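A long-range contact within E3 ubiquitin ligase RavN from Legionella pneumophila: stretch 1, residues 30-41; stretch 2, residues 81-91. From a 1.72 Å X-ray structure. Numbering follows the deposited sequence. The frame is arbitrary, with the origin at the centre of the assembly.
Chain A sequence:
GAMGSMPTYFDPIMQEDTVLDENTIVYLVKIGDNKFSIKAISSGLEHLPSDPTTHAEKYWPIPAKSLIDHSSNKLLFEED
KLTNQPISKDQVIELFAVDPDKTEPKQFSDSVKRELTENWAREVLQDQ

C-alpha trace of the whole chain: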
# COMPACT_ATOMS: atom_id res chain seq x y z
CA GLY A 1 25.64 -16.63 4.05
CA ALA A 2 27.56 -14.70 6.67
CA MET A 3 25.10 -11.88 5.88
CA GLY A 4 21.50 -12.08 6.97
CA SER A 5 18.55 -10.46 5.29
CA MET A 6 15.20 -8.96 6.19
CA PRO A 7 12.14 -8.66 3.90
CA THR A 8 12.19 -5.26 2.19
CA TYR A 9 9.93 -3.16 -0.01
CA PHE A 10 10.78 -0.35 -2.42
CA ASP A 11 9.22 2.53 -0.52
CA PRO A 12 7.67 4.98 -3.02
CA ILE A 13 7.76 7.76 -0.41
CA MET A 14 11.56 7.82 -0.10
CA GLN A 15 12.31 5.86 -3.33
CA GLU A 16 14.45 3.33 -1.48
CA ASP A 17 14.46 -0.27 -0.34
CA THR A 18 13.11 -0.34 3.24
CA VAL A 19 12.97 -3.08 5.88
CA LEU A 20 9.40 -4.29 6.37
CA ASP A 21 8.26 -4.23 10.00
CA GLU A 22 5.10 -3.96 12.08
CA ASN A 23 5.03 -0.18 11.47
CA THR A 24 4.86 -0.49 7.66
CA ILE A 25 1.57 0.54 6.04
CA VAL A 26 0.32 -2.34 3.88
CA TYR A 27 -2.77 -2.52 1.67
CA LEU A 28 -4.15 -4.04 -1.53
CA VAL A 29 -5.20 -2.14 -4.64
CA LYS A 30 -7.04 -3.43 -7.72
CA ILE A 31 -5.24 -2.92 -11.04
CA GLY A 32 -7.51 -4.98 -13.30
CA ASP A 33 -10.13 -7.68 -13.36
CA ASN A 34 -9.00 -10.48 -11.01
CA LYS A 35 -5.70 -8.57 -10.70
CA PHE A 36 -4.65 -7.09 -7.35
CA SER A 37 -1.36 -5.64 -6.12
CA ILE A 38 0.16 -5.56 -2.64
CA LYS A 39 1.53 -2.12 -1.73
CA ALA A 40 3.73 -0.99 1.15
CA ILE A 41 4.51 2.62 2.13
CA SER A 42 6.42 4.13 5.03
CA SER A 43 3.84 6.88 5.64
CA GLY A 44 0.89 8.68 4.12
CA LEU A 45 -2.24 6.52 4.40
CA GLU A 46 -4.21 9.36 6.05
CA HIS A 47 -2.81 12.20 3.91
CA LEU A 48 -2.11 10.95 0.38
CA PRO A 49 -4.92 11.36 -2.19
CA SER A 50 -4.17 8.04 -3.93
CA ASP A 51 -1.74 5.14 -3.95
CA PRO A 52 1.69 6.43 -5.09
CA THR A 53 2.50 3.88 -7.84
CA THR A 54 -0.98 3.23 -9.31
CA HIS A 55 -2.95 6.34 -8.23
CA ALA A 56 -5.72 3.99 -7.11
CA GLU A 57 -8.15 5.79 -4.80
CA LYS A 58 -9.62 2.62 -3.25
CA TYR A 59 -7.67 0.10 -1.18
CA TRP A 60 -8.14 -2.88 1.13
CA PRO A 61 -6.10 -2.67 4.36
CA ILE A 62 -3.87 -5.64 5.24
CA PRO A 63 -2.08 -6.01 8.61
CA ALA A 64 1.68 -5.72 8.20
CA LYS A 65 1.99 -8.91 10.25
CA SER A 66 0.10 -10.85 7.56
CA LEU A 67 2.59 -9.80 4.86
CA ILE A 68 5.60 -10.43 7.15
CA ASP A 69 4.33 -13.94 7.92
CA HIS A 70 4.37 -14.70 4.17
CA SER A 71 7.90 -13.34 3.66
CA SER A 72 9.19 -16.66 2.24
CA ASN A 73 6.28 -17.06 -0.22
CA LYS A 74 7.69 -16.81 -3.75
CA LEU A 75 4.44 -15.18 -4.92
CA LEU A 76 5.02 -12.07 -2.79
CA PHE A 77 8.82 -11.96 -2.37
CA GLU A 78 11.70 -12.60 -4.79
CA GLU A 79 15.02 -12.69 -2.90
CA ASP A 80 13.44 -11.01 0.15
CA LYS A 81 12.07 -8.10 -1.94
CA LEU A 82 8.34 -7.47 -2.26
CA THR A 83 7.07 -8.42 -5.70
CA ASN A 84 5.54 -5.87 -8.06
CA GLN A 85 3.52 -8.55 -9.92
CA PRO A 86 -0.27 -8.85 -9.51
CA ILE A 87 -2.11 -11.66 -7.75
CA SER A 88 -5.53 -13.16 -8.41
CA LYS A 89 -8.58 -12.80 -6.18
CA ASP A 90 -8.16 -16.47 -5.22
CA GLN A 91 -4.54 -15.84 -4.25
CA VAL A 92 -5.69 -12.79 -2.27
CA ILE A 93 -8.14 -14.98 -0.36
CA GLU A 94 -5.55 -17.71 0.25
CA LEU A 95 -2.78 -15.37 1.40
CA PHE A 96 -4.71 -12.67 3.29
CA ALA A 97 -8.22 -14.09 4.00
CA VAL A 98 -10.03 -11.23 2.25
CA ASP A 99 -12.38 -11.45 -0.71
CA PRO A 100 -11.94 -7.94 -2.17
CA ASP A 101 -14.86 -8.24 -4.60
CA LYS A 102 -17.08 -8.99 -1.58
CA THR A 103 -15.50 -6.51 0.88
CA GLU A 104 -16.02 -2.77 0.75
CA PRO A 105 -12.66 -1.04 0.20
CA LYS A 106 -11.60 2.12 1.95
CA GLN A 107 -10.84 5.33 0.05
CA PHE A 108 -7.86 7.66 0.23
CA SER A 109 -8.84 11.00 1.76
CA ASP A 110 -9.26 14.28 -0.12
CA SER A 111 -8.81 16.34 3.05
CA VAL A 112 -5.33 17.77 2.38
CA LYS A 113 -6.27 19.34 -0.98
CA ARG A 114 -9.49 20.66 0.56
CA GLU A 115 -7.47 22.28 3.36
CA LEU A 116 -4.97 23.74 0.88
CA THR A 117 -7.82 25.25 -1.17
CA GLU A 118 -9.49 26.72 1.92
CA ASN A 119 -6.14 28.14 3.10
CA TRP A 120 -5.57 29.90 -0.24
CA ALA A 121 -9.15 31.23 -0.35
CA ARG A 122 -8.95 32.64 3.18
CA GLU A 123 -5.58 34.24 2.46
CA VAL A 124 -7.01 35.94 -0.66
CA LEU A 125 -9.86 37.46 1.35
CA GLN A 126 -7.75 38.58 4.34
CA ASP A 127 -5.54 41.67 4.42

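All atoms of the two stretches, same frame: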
# COMPACT_ATOMS: atom_id res chain seq x y z
N LYS A 30 -6.58 -2.70 -6.54
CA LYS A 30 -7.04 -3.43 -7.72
C LYS A 30 -6.50 -2.74 -8.96
O LYS A 30 -6.69 -1.53 -9.12
CB LYS A 30 -8.57 -3.48 -7.75
CG LYS A 30 -9.19 -4.38 -8.83
CD LYS A 30 -10.68 -4.58 -8.57
CE LYS A 30 -11.32 -5.57 -9.54
NZ LYS A 30 -12.70 -5.94 -9.11
N ILE A 31 -5.81 -3.48 -9.82
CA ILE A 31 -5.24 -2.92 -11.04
C ILE A 31 -5.87 -3.50 -12.30
O ILE A 31 -5.47 -3.12 -13.41
CB ILE A 31 -3.71 -3.08 -11.09
CG1 ILE A 31 -3.33 -4.54 -11.28
CG2 ILE A 31 -3.06 -2.50 -9.82
CD1 ILE A 31 -1.88 -4.73 -11.67
N GLY A 32 -6.83 -4.39 -12.16
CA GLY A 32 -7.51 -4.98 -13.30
C GLY A 32 -8.52 -5.99 -12.80
O GLY A 32 -8.68 -6.19 -11.60
N ASP A 33 -9.20 -6.63 -13.75
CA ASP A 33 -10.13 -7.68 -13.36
C ASP A 33 -9.34 -8.89 -12.86
O ASP A 33 -8.41 -9.36 -13.53
CB ASP A 33 -11.02 -8.08 -14.53
CG ASP A 33 -12.14 -9.01 -14.10
OD1 ASP A 33 -12.99 -8.57 -13.29
OD2 ASP A 33 -12.15 -10.17 -14.54
N ASN A 34 -9.70 -9.37 -11.67
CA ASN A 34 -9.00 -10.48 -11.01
C ASN A 34 -7.50 -10.22 -10.88
O ASN A 34 -6.69 -11.15 -10.84
CB ASN A 34 -9.26 -11.81 -11.75
CG ASN A 34 -8.96 -13.02 -10.88
OD1 ASN A 34 -9.34 -13.08 -9.71
ND2 ASN A 34 -8.27 -14.00 -11.46
N LYS A 35 -7.10 -8.95 -10.80
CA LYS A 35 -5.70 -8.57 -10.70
C LYS A 35 -5.54 -7.55 -9.58
O LYS A 35 -6.02 -6.42 -9.70
CB LYS A 35 -5.17 -8.01 -12.03
CG LYS A 35 -5.14 -9.03 -13.16
CD LYS A 35 -4.57 -8.45 -14.44
CE LYS A 35 -3.18 -7.88 -14.23
NZ LYS A 35 -2.65 -7.23 -15.46
N PHE A 36 -4.86 -7.95 -8.51
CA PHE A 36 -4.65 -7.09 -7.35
C PHE A 36 -3.16 -6.99 -7.05
O PHE A 36 -2.38 -7.89 -7.38
CB PHE A 36 -5.41 -7.63 -6.13
CG PHE A 36 -6.89 -7.76 -6.35
CD1 PHE A 36 -7.42 -8.91 -6.93
CD2 PHE A 36 -7.75 -6.73 -6.00
CE1 PHE A 36 -8.78 -9.03 -7.14
CE2 PHE A 36 -9.11 -6.84 -6.22
CZ PHE A 36 -9.63 -7.99 -6.79
N SER A 37 -2.76 -5.89 -6.43
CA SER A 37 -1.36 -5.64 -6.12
C SER A 37 -1.20 -5.29 -4.65
O SER A 37 -1.97 -4.50 -4.10
CB SER A 37 -0.79 -4.53 -7.00
OG SER A 37 0.57 -4.29 -6.70
N ILE A 38 -0.18 -5.86 -4.03
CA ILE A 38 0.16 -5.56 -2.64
C ILE A 38 1.10 -4.36 -2.61
O ILE A 38 2.13 -4.34 -3.30
CB ILE A 38 0.77 -6.79 -1.95
CG1 ILE A 38 0.82 -6.58 -0.44
CG2 ILE A 38 2.13 -7.14 -2.54
CD1 ILE A 38 -0.55 -6.68 0.21
N LYS A 39 0.74 -3.34 -1.83
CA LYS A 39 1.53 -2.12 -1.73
C LYS A 39 2.00 -1.91 -0.30
O LYS A 39 1.31 -2.27 0.66
CB LYS A 39 0.73 -0.89 -2.19
CG LYS A 39 0.17 -1.00 -3.60
CD LYS A 39 1.29 -1.15 -4.63
CE LYS A 39 0.73 -1.10 -6.04
NZ LYS A 39 1.78 -1.14 -7.09
N ALA A 40 3.18 -1.33 -0.16
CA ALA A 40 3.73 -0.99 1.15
C ALA A 40 4.32 0.41 1.09
O ALA A 40 5.07 0.72 0.16
CB ALA A 40 4.78 -2.00 1.58
N ILE A 41 3.99 1.25 2.06
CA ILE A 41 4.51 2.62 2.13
C ILE A 41 4.94 2.92 3.56
O ILE A 41 4.44 2.33 4.52
CB ILE A 41 3.48 3.67 1.62
CG1 ILE A 41 2.25 3.75 2.54
CG2 ILE A 41 3.06 3.35 0.19
CD1 ILE A 41 1.17 4.72 2.03
N LYS A 81 12.62 -9.38 -1.49
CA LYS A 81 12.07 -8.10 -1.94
C LYS A 81 10.63 -8.29 -2.39
O LYS A 81 10.32 -9.23 -3.12
CB LYS A 81 12.90 -7.50 -3.08
CG LYS A 81 14.27 -7.02 -2.66
CD LYS A 81 15.16 -6.70 -3.86
CE LYS A 81 14.92 -5.30 -4.39
NZ LYS A 81 16.17 -4.67 -4.90
N LEU A 82 9.76 -7.38 -1.94
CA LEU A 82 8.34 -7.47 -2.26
C LEU A 82 8.13 -7.43 -3.77
O LEU A 82 8.68 -6.56 -4.46
CB LEU A 82 7.59 -6.32 -1.59
CG LEU A 82 6.07 -6.33 -1.74
CD1 LEU A 82 5.46 -7.57 -1.08
CD2 LEU A 82 5.46 -5.06 -1.17
N THR A 83 7.34 -8.37 -4.27
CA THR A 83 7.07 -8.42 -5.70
C THR A 83 6.25 -7.21 -6.14
O THR A 83 5.53 -6.59 -5.35
CB THR A 83 6.32 -9.71 -6.06
OG1 THR A 83 6.25 -9.84 -7.48
CG2 THR A 83 4.91 -9.68 -5.50
N ASN A 84 6.37 -6.89 -7.43
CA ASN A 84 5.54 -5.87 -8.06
C ASN A 84 4.52 -6.48 -9.01
O ASN A 84 3.83 -5.74 -9.72
CB ASN A 84 6.41 -4.86 -8.80
CG ASN A 84 6.55 -3.55 -8.05
OD1 ASN A 84 5.61 -2.75 -7.99
ND2 ASN A 84 7.72 -3.32 -7.47
N GLN A 85 4.41 -7.81 -9.04
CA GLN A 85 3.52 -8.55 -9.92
C GLN A 85 2.15 -8.73 -9.28
O GLN A 85 2.04 -8.85 -8.05
CB GLN A 85 4.11 -9.91 -10.26
CG GLN A 85 5.40 -9.84 -11.06
CD GLN A 85 5.29 -8.95 -12.28
OE1 GLN A 85 6.10 -8.04 -12.49
NE2 GLN A 85 4.27 -9.19 -13.10
N PRO A 86 1.08 -8.74 -10.07
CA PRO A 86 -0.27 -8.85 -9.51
C PRO A 86 -0.58 -10.27 -9.05
O PRO A 86 0.07 -11.24 -9.44
CB PRO A 86 -1.17 -8.44 -10.68
CG PRO A 86 -0.38 -8.79 -11.90
CD PRO A 86 1.07 -8.59 -11.54
N ILE A 87 -1.60 -10.37 -8.21
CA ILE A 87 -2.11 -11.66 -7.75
C ILE A 87 -3.62 -11.71 -7.94
O ILE A 87 -4.31 -10.69 -7.91
CB ILE A 87 -1.73 -11.94 -6.27
CG1 ILE A 87 -2.45 -10.98 -5.33
CG2 ILE A 87 -0.22 -11.85 -6.08
CD1 ILE A 87 -2.16 -11.27 -3.87
N SER A 88 -4.12 -12.93 -8.15
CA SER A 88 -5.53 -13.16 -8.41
C SER A 88 -6.35 -13.01 -7.14
O SER A 88 -5.83 -13.04 -6.02
CB SER A 88 -5.74 -14.56 -8.98
OG SER A 88 -5.66 -15.52 -7.93
N LYS A 89 -7.67 -12.87 -7.32
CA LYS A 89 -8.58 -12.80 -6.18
C LYS A 89 -8.48 -14.06 -5.32
O LYS A 89 -8.53 -13.99 -4.09
CB LYS A 89 -10.02 -12.60 -6.66
CG LYS A 89 -11.08 -12.79 -5.59
CD LYS A 89 -12.45 -12.38 -6.08
CE LYS A 89 -12.84 -13.13 -7.34
NZ LYS A 89 -14.07 -12.56 -7.98
N ASP A 90 -8.34 -15.23 -5.96
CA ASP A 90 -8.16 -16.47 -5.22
C ASP A 90 -6.90 -16.42 -4.38
O ASP A 90 -6.91 -16.75 -3.19
CB ASP A 90 -8.13 -17.66 -6.17
CG ASP A 90 -9.52 -18.10 -6.60
OD1 ASP A 90 -10.47 -17.95 -5.81
OD2 ASP A 90 -9.66 -18.61 -7.74
N GLN A 91 -5.79 -16.00 -4.99
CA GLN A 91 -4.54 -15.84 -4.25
C GLN A 91 -4.70 -14.84 -3.11
O GLN A 91 -4.16 -15.04 -2.02
CB GLN A 91 -3.41 -15.42 -5.19
CG GLN A 91 -2.96 -16.54 -6.12
CD GLN A 91 -2.10 -16.05 -7.27
OE1 GLN A 91 -2.21 -14.89 -7.68
NE2 GLN A 91 -1.24 -16.92 -7.78

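Stretch 2 meets the strand 35-41 in one antiparallel bridge, Phe-36 with Ile-87, and its contact passes mainly from greasy packing at its start to backbone and polar bonds at its end. Leu-82 points toward the strand, its t/p rotamer placing CD1 3.7 Å from CG2 of Ile-38 and CD2 4.2 Å from CB of Ala-40; the forked end of Leu-82 reaches one branched partner, Ile-38, and one small one, Ala-40, and both methyls find apolar partners. Thr-83 then steadies its own chain, its OG1 accepting from Gln-85 N at 3.2 Å. Pro-86 has no amide hydrogen to satisfy, and its ring offers apolar carbon to neighbours on the strand hairpin: CB lies 3.9 Å from CD1 of Ile-31, and CG 3.8 Å from CE of Lys-35.

Ile-87 makes the single beta bridge. Its N donates to Phe-36 O at 2.7 Å, and its O accepts from Phe-36 N at 2.9 Å, so the buried backbone of both residues is paired. Ser-88 caps the helix that follows: its OG accepts from Gln-91 N at 3.0 Å, while Gln-91 OE1 takes Ser-88 N at 2.8 Å. The type II turn from Gly-32 to Lys-35 carries Asn-34, whose OD1 accepts from Lys-89 N at 2.9 Å, tying the first helical turn to the hairpin. CB of Lys-89 also packs against Phe-36, 3.8 Å from CE1, while the end of the lysine side chain leads away.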